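Local coordinates for esterase (Uncultured bacterium, PDB 5EGN), which hydrolyses carboxylic esters and degrades N-acyl-homoserine lactones, the signal molecules of bacterial quorum sensing, at residues Gly55-Lys61 / Ser173-Val179; Glu157-Ile161 / Phe243-Pro249. The protein carries 2 engineered substitutions. One frame throughout, in Å; residues are numbered along the deposited sequence.

Contact 1 of 2, residues Gly55-Lys61 / Ser173-Val179; sequences GHGRSDK and SNFPKHV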
ATOM      1  N   GLY A  55      -1.751   6.104 -16.698  1.00 29.06           N
ATOM      2  CA  GLY A  55      -2.387   4.861 -17.090  1.00 29.01           C
ATOM      3  C   GLY A  55      -2.448   3.858 -15.954  1.00 28.60           C
ATOM      4  O   GLY A  55      -2.937   2.742 -16.127  1.00 28.25           O
ATOM      5  N   HIS A  56      -1.952   4.258 -14.787  1.00 27.81           N
ATOM      6  CA  HIS A  56      -1.915   3.374 -13.629  1.00 27.11           C
ATOM      7  C   HIS A  56      -2.548   4.008 -12.399  1.00 26.85           C
ATOM      8  O   HIS A  56      -2.413   5.209 -12.166  1.00 26.49           O
ATOM      9  CB  HIS A  56      -0.474   2.972 -13.304  1.00 27.18           C
ATOM     10  CG  HIS A  56       0.202   2.201 -14.393  1.00 27.42           C
ATOM     11  ND1 HIS A  56       0.719   2.804 -15.519  1.00 27.79           N
ATOM     12  CD2 HIS A  56       0.445   0.876 -14.528  1.00 27.58           C
ATOM     13  CE1 HIS A  56       1.254   1.883 -16.302  1.00 28.35           C
ATOM     14  NE2 HIS A  56       1.100   0.705 -15.724  1.00 27.71           N
ATOM     15  N   GLY A  57      -3.238   3.181 -11.620  1.00 26.53           N
ATOM     16  CA  GLY A  57      -3.758   3.569 -10.320  1.00 25.53           C
ATOM     17  C   GLY A  57      -4.613   4.819 -10.278  1.00 26.16           C
ATOM     18  O   GLY A  57      -5.714   4.854 -10.827  1.00 26.05           O
ATOM     19  N   ARG A  58      -4.094   5.849  -9.619  1.00 25.79           N
ATOM     20  CA  ARG A  58      -4.863   7.055  -9.340  1.00 26.20           C
ATOM     21  C   ARG A  58      -4.566   8.183 -10.322  1.00 26.92           C
ATOM     22  O   ARG A  58      -5.185   9.245 -10.264  1.00 27.68           O
ATOM     23  CB  ARG A  58      -4.580   7.520  -7.914  1.00 25.93           C
ATOM     24  CG  ARG A  58      -4.861   6.462  -6.868  1.00 25.56           C
ATOM     25  CD  ARG A  58      -4.227   6.829  -5.544  1.00 24.91           C
ATOM     26  NE  ARG A  58      -2.863   6.328  -5.423  1.00 24.56           N
ATOM     27  CZ  ARG A  58      -2.448   5.539  -4.439  1.00 24.36           C
ATOM     28  NH1 ARG A  58      -3.293   5.167  -3.490  1.00 24.51           N
ATOM     29  NH2 ARG A  58      -1.190   5.126  -4.400  1.00 24.11           N
ATOM     30  N   SER A  59      -3.614   7.949 -11.218  1.00 27.08           N
ATOM     31  CA  SER A  59      -3.260   8.940 -12.226  1.00 28.37           C
ATOM     32  C   SER A  59      -4.208   8.872 -13.413  1.00 29.56           C
ATOM     33  O   SER A  59      -4.938   7.894 -13.579  1.00 29.31           O
ATOM     34  CB  SER A  59      -1.816   8.743 -12.694  1.00 28.37           C
ATOM     35  OG  SER A  59      -0.898   9.073 -11.667  1.00 27.39           O
ATOM     36  N   ASP A  60      -4.195   9.920 -14.232  1.00 30.54           N
ATOM     37  CA  ASP A  60      -4.982   9.938 -15.456  1.00 31.16           C
ATOM     38  C   ASP A  60      -4.548   8.813 -16.380  1.00 30.28           C
ATOM     39  O   ASP A  60      -3.399   8.372 -16.341  1.00 29.99           O
ATOM     40  CB  ASP A  60      -4.852  11.282 -16.174  1.00 33.64           C
ATOM     41  CG  ASP A  60      -5.841  12.309 -15.669  1.00 35.01           C
ATOM     42  OD1 ASP A  60      -6.692  11.956 -14.826  1.00 34.65           O
ATOM     43  OD2 ASP A  60      -5.780  13.467 -16.131  1.00 38.69           O
ATOM     44  N   LYS A  61      -5.475   8.343 -17.206  1.00 29.46           N
ATOM     45  CA  LYS A  61      -5.191   7.243 -18.112  1.00 30.90           C
ATOM     46  C   LYS A  61      -5.603   7.594 -19.538  1.00 33.35           C
ATOM     47  O   LYS A  61      -6.614   7.096 -20.035  1.00 34.24           O
ATOM     48  CB  LYS A  61      -5.904   5.977 -17.635  1.00 31.44           C
ATOM     49  CG  LYS A  61      -5.677   5.691 -16.159  1.00 29.82           C
ATOM     50  CD  LYS A  61      -6.495   4.528 -15.655  1.00 28.87           C
ATOM     51  CE  LYS A  61      -6.186   4.255 -14.195  1.00 27.18           C
ATOM     52  NZ  LYS A  61      -6.469   5.449 -13.352  1.00 27.79           N
ATOM     53  N   SER A 173     -10.080  -0.215 -13.186  1.00 28.25           N
ATOM     54  CA  SER A 173      -9.967   1.020 -12.423  1.00 27.89           C
ATOM     55  C   SER A 173      -8.506   1.351 -12.140  1.00 26.94           C
ATOM     56  O   SER A 173      -8.136   2.516 -12.022  1.00 26.84           O
ATOM     57  CB  SER A 173     -10.745   0.908 -11.112  1.00 26.69           C
ATOM     58  OG  SER A 173     -11.924   0.141 -11.286  1.00 28.66           O
ATOM     59  N   ASN A 174      -7.683   0.314 -12.030  1.00 26.61           N
ATOM     60  CA  ASN A 174      -6.260   0.485 -11.768  1.00 26.79           C
ATOM     61  C   ASN A 174      -5.443   0.442 -13.053  1.00 27.22           C
ATOM     62  O   ASN A 174      -4.540   1.252 -13.257  1.00 26.45           O
ATOM     63  CB  ASN A 174      -5.769  -0.591 -10.797  1.00 25.96           C
ATOM     64  CG  ASN A 174      -4.268  -0.557 -10.595  1.00 25.02           C
ATOM     65  OD1 ASN A 174      -3.747   0.287  -9.868  1.00 24.83           O
ATOM     66  ND2 ASN A 174      -3.563  -1.487 -11.232  1.00 25.75           N
ATOM     67  N   PHE A 175      -5.774  -0.509 -13.917  1.00 28.16           N
ATOM     68  CA  PHE A 175      -5.034  -0.717 -15.152  1.00 29.18           C
ATOM     69  C   PHE A 175      -5.980  -1.152 -16.261  1.00 30.13           C
ATOM     70  O   PHE A 175      -6.240  -2.343 -16.429  1.00 30.93           O
ATOM     71  CB  PHE A 175      -3.936  -1.761 -14.937  1.00 29.41           C
ATOM     72  CG  PHE A 175      -3.056  -1.978 -16.133  1.00 30.95           C
ATOM     73  CD1 PHE A 175      -2.149  -1.010 -16.528  1.00 33.73           C
ATOM     74  CD2 PHE A 175      -3.114  -3.163 -16.847  1.00 32.73           C
ATOM     75  CE1 PHE A 175      -1.329  -1.209 -17.622  1.00 31.77           C
ATOM     76  CE2 PHE A 175      -2.296  -3.371 -17.942  1.00 36.15           C
ATOM     77  CZ  PHE A 175      -1.402  -2.392 -18.330  1.00 33.06           C
ATOM     78  N   PRO A 176      -6.509  -0.182 -17.020  1.00 30.49           N
ATOM     79  CA  PRO A 176      -7.435  -0.501 -18.109  1.00 31.84           C
ATOM     80  C   PRO A 176      -6.714  -1.103 -19.307  1.00 33.86           C
ATOM     81  O   PRO A 176      -5.498  -0.968 -19.429  1.00 34.12           O
ATOM     82  CB  PRO A 176      -8.046   0.856 -18.457  1.00 31.60           C
ATOM     83  CG  PRO A 176      -7.004   1.836 -18.089  1.00 30.68           C
ATOM     84  CD  PRO A 176      -6.270   1.266 -16.903  1.00 30.19           C
ATOM     85  N   LYS A 177      -7.466  -1.760 -20.180  1.00 35.66           N
ATOM     86  CA  LYS A 177      -6.893  -2.503 -21.295  1.00 37.69           C
ATOM     87  C   LYS A 177      -6.249  -1.599 -22.345  1.00 38.63           C
ATOM     88  O   LYS A 177      -5.244  -1.962 -22.968  1.00 46.23           O
ATOM     89  CB  LYS A 177      -7.973  -3.367 -21.943  1.00 39.89           C
ATOM     90  CG  LYS A 177      -7.446  -4.363 -22.943  1.00 43.06           C
ATOM     91  CD  LYS A 177      -6.297  -5.173 -22.378  1.00 45.28           C
ATOM     92  CE  LYS A 177      -5.354  -5.556 -23.503  1.00 52.81           C
ATOM     93  NZ  LYS A 177      -6.065  -6.227 -24.630  1.00 54.81           N
ATOM     94  N   HIS A 178      -6.831  -0.420 -22.530  1.00 37.88           N
ATOM     95  CA  HIS A 178      -6.358   0.506 -23.551  1.00 37.97           C
ATOM     96  C   HIS A 178      -4.982   1.067 -23.209  1.00 37.93           C
ATOM     97  O   HIS A 178      -4.233   1.465 -24.097  1.00 41.49           O
ATOM     98  CB  HIS A 178      -7.357   1.648 -23.747  1.00 36.24           C
ATOM     99  CG  HIS A 178      -7.263   2.725 -22.710  1.00 35.05           C
ATOM    100  ND1 HIS A 178      -8.011   2.714 -21.553  1.00 36.27           N
ATOM    101  CD2 HIS A 178      -6.519   3.856 -22.666  1.00 35.43           C
ATOM    102  CE1 HIS A 178      -7.724   3.787 -20.837  1.00 37.02           C
ATOM    103  NE2 HIS A 178      -6.822   4.495 -21.489  1.00 35.93           N
ATOM    104  N   VAL A 179      -4.655   1.105 -21.922  1.00 36.70           N
ATOM    105  CA  VAL A 179      -3.331   1.542 -21.499  1.00 37.17           C
ATOM    106  C   VAL A 179      -2.298   0.492 -21.888  1.00 38.18           C
ATOM    107  O   VAL A 179      -1.217   0.825 -22.380  1.00 44.99           O
ATOM    108  CB  VAL A 179      -3.272   1.805 -19.985  1.00 34.30           C
ATOM    109  CG1 VAL A 179      -1.837   2.028 -19.534  1.00 33.40           C
ATOM    110  CG2 VAL A 179      -4.123   3.008 -19.637  1.00 33.05           C
TER
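Gly55, His56, Gly57 and Lys61, in the loop after strand 47-51, meet the turn into helix 177-185 in a buried contact of one backbone bond, one histidine bond to a carbonyl, and apolar packing. Gly57 N donates to Asn174 O over 2.8 Å. His56 CA adds a CA-H...O contact to Asn174 O at 3.4 Å. The His56 and Phe175 side chains run side by side and their rings meet obliquely, planes at 33°, His56 NE2 being 3.6 Å from Phe175 CE1. His56 ND1 is held by Arg54 O. Lys61 lays CD on Pro176 CD at 3.5 Å. A bend at its last torsion, chi4 59°, then brings Lys61 NZ back to its own loop, bonded to Gly57 O (2.7 Å) and Ser59 O (2.9 Å). His178 NE2 donates to Lys61 O at 3.0 Å, in the plane of its own ring but from above the carbonyl plane. Val179 CG2 sits against Gly55 CA, and the positive phi of Gly55 favours glycine there. The loop carries an RGxGxS sequence familiar from alpha/beta hydrolases, and the contact joins this core loop to the helical cap inserted between strands 110-116 and 206-211.

Contact 2 of 2, residues Glu157-Ile161 / Phe243-Pro249; sequences ERPEI and FYQLERP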
ATOM      1  N   GLU A 157       5.434 -19.234   0.720  1.00 30.72           N
ATOM      2  CA  GLU A 157       5.222 -18.466   1.943  1.00 30.57           C
ATOM      3  C   GLU A 157       4.365 -17.210   1.751  1.00 28.20           C
ATOM      4  O   GLU A 157       3.688 -16.778   2.682  1.00 26.87           O
ATOM      5  CB  GLU A 157       6.573 -18.084   2.556  1.00 32.64           C
ATOM      6  CG  GLU A 157       7.422 -19.280   2.973  1.00 36.61           C
ATOM      7  CD  GLU A 157       8.737 -18.880   3.618  1.00 44.42           C
ATOM      8  OE1 GLU A 157       9.041 -17.671   3.656  1.00 43.46           O
ATOM      9  OE2 GLU A 157       9.467 -19.779   4.089  1.00 44.40           O
ATOM     10  N   ARG A 158       4.393 -16.625   0.555  1.00 31.48           N
ATOM     11  CA  ARG A 158       3.629 -15.403   0.292  1.00 27.06           C
ATOM     12  C   ARG A 158       2.837 -15.454  -1.020  1.00 26.07           C
ATOM     13  O   ARG A 158       3.193 -14.778  -1.984  1.00 26.46           O
ATOM     14  CB  ARG A 158       4.561 -14.184   0.269  1.00 25.81           C
ATOM     15  CG  ARG A 158       5.530 -14.096   1.440  1.00 25.75           C
ATOM     16  CD  ARG A 158       6.205 -12.735   1.505  1.00 24.58           C
ATOM     17  NE  ARG A 158       7.262 -12.696   2.513  1.00 22.74           N
ATOM     18  CZ  ARG A 158       7.492 -11.665   3.320  1.00 22.73           C
ATOM     19  NH1 ARG A 158       6.734 -10.579   3.248  1.00 23.56           N
ATOM     20  NH2 ARG A 158       8.479 -11.720   4.205  1.00 23.28           N
ATOM     21  N   PRO A 159       1.755 -16.251  -1.059  1.00 26.44           N
ATOM     22  CA  PRO A 159       0.903 -16.354  -2.255  1.00 26.29           C
ATOM     23  C   PRO A 159       0.122 -15.066  -2.546  1.00 25.27           C
ATOM     24  O   PRO A 159      -0.321 -14.820  -3.682  1.00 25.39           O
ATOM     25  CB  PRO A 159      -0.051 -17.502  -1.905  1.00 26.49           C
ATOM     26  CG  PRO A 159      -0.085 -17.524  -0.414  1.00 27.28           C
ATOM     27  CD  PRO A 159       1.293 -17.135   0.025  1.00 27.11           C
ATOM     28  N   GLU A 160      -0.029 -14.243  -1.512  1.00 24.72           N
ATOM     29  CA  GLU A 160      -0.753 -12.982  -1.620  1.00 25.75           C
ATOM     30  C   GLU A 160      -0.113 -12.028  -2.630  1.00 25.32           C
ATOM     31  O   GLU A 160      -0.780 -11.139  -3.163  1.00 24.63           O
ATOM     32  CB  GLU A 160      -0.845 -12.302  -0.252  1.00 25.48           C
ATOM     33  CG  GLU A 160       0.496 -11.877   0.333  1.00 24.84           C
ATOM     34  CD  GLU A 160       1.086 -12.913   1.270  1.00 25.24           C
ATOM     35  OE1 GLU A 160       0.584 -14.056   1.294  1.00 25.71           O
ATOM     36  OE2 GLU A 160       2.048 -12.579   1.991  1.00 25.52           O
ATOM     37  N   ILE A 161       1.179 -12.213  -2.885  1.00 25.01           N
ATOM     38  CA  ILE A 161       1.900 -11.390  -3.851  1.00 25.36           C
ATOM     39  C   ILE A 161       1.408 -11.654  -5.274  1.00 25.58           C
ATOM     40  O   ILE A 161       0.973 -10.735  -5.974  1.00 27.64           O
ATOM     41  CB  ILE A 161       3.421 -11.643  -3.777  1.00 25.56           C
ATOM     42  CG1 ILE A 161       3.961 -11.251  -2.400  1.00 24.82           C
ATOM     43  CG2 ILE A 161       4.143 -10.877  -4.874  1.00 24.95           C
ATOM     44  CD1 ILE A 161       5.450 -11.474  -2.238  1.00 24.57           C
ATOM     45  N   PHE A 243       9.691  -9.138  -7.668  1.00 24.97           N
ATOM     46  CA  PHE A 243       9.297  -8.173  -6.650  1.00 24.40           C
ATOM     47  C   PHE A 243      10.052  -8.345  -5.336  1.00 24.47           C
ATOM     48  O   PHE A 243       9.478  -8.755  -4.330  1.00 28.54           O
ATOM     49  CB  PHE A 243       7.791  -8.271  -6.402  1.00 24.27           C
ATOM     50  CG  PHE A 243       6.978  -8.342  -7.663  1.00 23.95           C
ATOM     51  CD1 PHE A 243       6.674  -7.194  -8.375  1.00 23.92           C
ATOM     52  CD2 PHE A 243       6.520  -9.561  -8.139  1.00 24.33           C
ATOM     53  CE1 PHE A 243       5.926  -7.260  -9.536  1.00 24.33           C
ATOM     54  CE2 PHE A 243       5.772  -9.632  -9.298  1.00 24.36           C
ATOM     55  CZ  PHE A 243       5.477  -8.481  -9.999  1.00 24.31           C
ATOM     56  N   TYR A 244      11.339  -8.011  -5.354  1.00 24.58           N
ATOM     57  CA  TYR A 244      12.187  -8.089  -4.168  1.00 24.87           C
ATOM     58  C   TYR A 244      11.628  -7.261  -3.010  1.00 24.67           C
ATOM     59  O   TYR A 244      11.743  -7.651  -1.848  1.00 24.39           O
ATOM     60  CB  TYR A 244      13.606  -7.623  -4.510  1.00 25.24           C
ATOM     61  CG  TYR A 244      14.655  -7.938  -3.463  1.00 26.53           C
ATOM     62  CD1 TYR A 244      14.444  -8.922  -2.506  1.00 27.24           C
ATOM     63  CD2 TYR A 244      15.859  -7.246  -3.434  1.00 26.64           C
ATOM     64  CE1 TYR A 244      15.401  -9.207  -1.550  1.00 28.18           C
ATOM     65  CE2 TYR A 244      16.821  -7.524  -2.483  1.00 27.64           C
ATOM     66  CZ  TYR A 244      16.589  -8.504  -1.545  1.00 28.79           C
ATOM     67  OH  TYR A 244      17.548  -8.783  -0.598  1.00 29.88           O
ATOM     68  N   GLN A 245      11.013  -6.127  -3.330  1.00 24.78           N
ATOM     69  CA  GLN A 245      10.511  -5.224  -2.299  1.00 23.75           C
ATOM     70  C   GLN A 245       9.295  -5.803  -1.580  1.00 23.12           C
ATOM     71  O   GLN A 245       8.925  -5.339  -0.503  1.00 22.85           O
ATOM     72  CB  GLN A 245      10.165  -3.855  -2.896  1.00 22.75           C
ATOM     73  CG  GLN A 245       8.845  -3.796  -3.648  1.00 22.20           C
ATOM     74  CD  GLN A 245       8.981  -4.175  -5.108  1.00 22.80           C
ATOM     75  OE1 GLN A 245       9.489  -5.244  -5.438  1.00 23.43           O
ATOM     76  NE2 GLN A 245       8.532  -3.292  -5.992  1.00 22.61           N
ATOM     77  N   LEU A 246       8.681  -6.821  -2.175  1.00 23.44           N
ATOM     78  CA  LEU A 246       7.535  -7.486  -1.558  1.00 23.59           C
ATOM     79  C   LEU A 246       7.881  -8.889  -1.067  1.00 24.02           C
ATOM     80  O   LEU A 246       7.363  -9.340  -0.044  1.00 23.87           O
ATOM     81  CB  LEU A 246       6.363  -7.559  -2.538  1.00 23.28           C
ATOM     82  CG  LEU A 246       5.492  -6.310  -2.667  1.00 21.94           C
ATOM     83  CD1 LEU A 246       4.312  -6.584  -3.585  1.00 21.56           C
ATOM     84  CD2 LEU A 246       5.018  -5.849  -1.299  1.00 21.37           C
ATOM     85  N   GLU A 247       8.749  -9.579  -1.800  1.00 24.65           N
ATOM     86  CA  GLU A 247       9.113 -10.952  -1.465  1.00 25.37           C
ATOM     87  C   GLU A 247       9.980 -11.014  -0.208  1.00 26.05           C
ATOM     88  O   GLU A 247       9.754 -11.848   0.670  1.00 26.32           O
ATOM     89  CB  GLU A 247       9.828 -11.614  -2.646  1.00 25.07           C
ATOM     90  CG  GLU A 247       8.930 -11.802  -3.867  1.00 24.69           C
ATOM     91  CD  GLU A 247       9.624 -12.528  -5.001  1.00 26.28           C
ATOM     92  OE1 GLU A 247       9.734 -11.943  -6.101  1.00 25.82           O
ATOM     93  OE2 GLU A 247      10.047 -13.686  -4.800  1.00 26.37           O
ATOM     94  N   ARG A 248      10.976 -10.138  -0.129  1.00 26.35           N
ATOM     95  CA  ARG A 248      11.801 -10.017   1.071  1.00 27.22           C
ATOM     96  C   ARG A 248      12.031  -8.543   1.400  1.00 26.62           C
ATOM     97  O   ARG A 248      13.141  -8.037   1.240  1.00 28.34           O
ATOM     98  CB  ARG A 248      13.143 -10.735   0.893  1.00 30.74           C
ATOM     99  CG  ARG A 248      13.026 -12.192   0.466  1.00 32.30           C
ATOM    100  CD  ARG A 248      14.364 -12.912   0.538  1.00 39.84           C
ATOM    101  NE  ARG A 248      14.810 -13.091   1.917  1.00 38.66           N
ATOM    102  CZ  ARG A 248      14.412 -14.083   2.706  1.00 41.42           C
ATOM    103  NH1 ARG A 248      13.555 -14.989   2.256  1.00 40.71           N
ATOM    104  NH2 ARG A 248      14.869 -14.170   3.948  1.00 41.05           N
ATOM    105  N   PRO A 249      10.976  -7.853   1.867  1.00 26.13           N
ATOM    106  CA  PRO A 249      10.947  -6.394   2.040  1.00 26.27           C
ATOM    107  C   PRO A 249      12.074  -5.817   2.899  1.00 27.51           C
ATOM    108  O   PRO A 249      12.697  -4.839   2.488  1.00 32.14           O
ATOM    109  CB  PRO A 249       9.592  -6.155   2.713  1.00 24.60           C
ATOM    110  CG  PRO A 249       8.757  -7.311   2.295  1.00 23.71           C
ATOM    111  CD  PRO A 249       9.701  -8.472   2.270  1.00 24.86           C
TER
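Ile161 and Arg158 meet the helical turn 244-247 with two different kinds of surface, one apolar and one charged. The start of helix 159-168, in the helical insertion, here packs on the short helix that follows strand 233-237 of the alpha/beta hydrolase core. Ile161 sends CD1 against the backbone of the turn, 3.6 Å from Leu246 O. Ile161 CD1 also lies 4.0 Å from Leu246 CB and 3.9 Å from Glu247 CG. CG1 is anti to the carbonyl carbon (chi1 -62°) and CD1 continues the chain fully extended, which carries the methyl this far. The other branch, Ile161 CG2, approaches Phe243 CD2 obliquely at 4.2 Å.

Arg158 reaches out on an extended chain and lays one guanidinium face over Glu247 O. Arg158 NE is 3.2 Å from Glu247 O, but the oxygen lies above the plane of the group and no hydrogen bond forms. Pro249 CD lies over the same face, 3.8 Å from Arg158 NH1. The polar end of the arginine turns to the dimer partner, where NH1 makes a salt bridge to Glu160 OE2 of the second subunit. Without the guanidinium, as with an alanine here, Glu160 of the second subunit would probably lose its charged mate, and Glu247 O and Pro249 their cover.

Behind this shell, Glu247 OE1 takes Phe243 N of its own turn at 3.2 Å on its anti lone pair. OE1 also takes Gly241 N, while OE2 reaches across to Ser154 and Ser151, so the carboxylate bridges the two sides. Phe243 O receives both Leu246 N and Glu247 N, which holds the turn in shape.

Between the two segments the contact therefore rests on apolar touches and on a charged face set over a carbonyl, where the positive charge probably favours the oxygen. The salt bridge of Arg158 goes to the second subunit, and the bonds of Glu247 tie the turn to residues just before 157-161.

Contacts 1 and 2 are two separate seams between the helical cap and the core of the alpha/beta hydrolase fold. Their centres are 23 Å apart and their nearest atoms about 11 Å, so they do not touch. Their segments alternate along the chain: 55-61, 157-161, 173-179, 243-249. The cap sides follow each other directly, on helix 159-168 and at the start of helix 177-185. The core sides come from the loop after strand 47-51 and from the turn after the last strand, 233-237. The cap is thus tied to the core at two well-separated places, and residues at both also reach the second subunit.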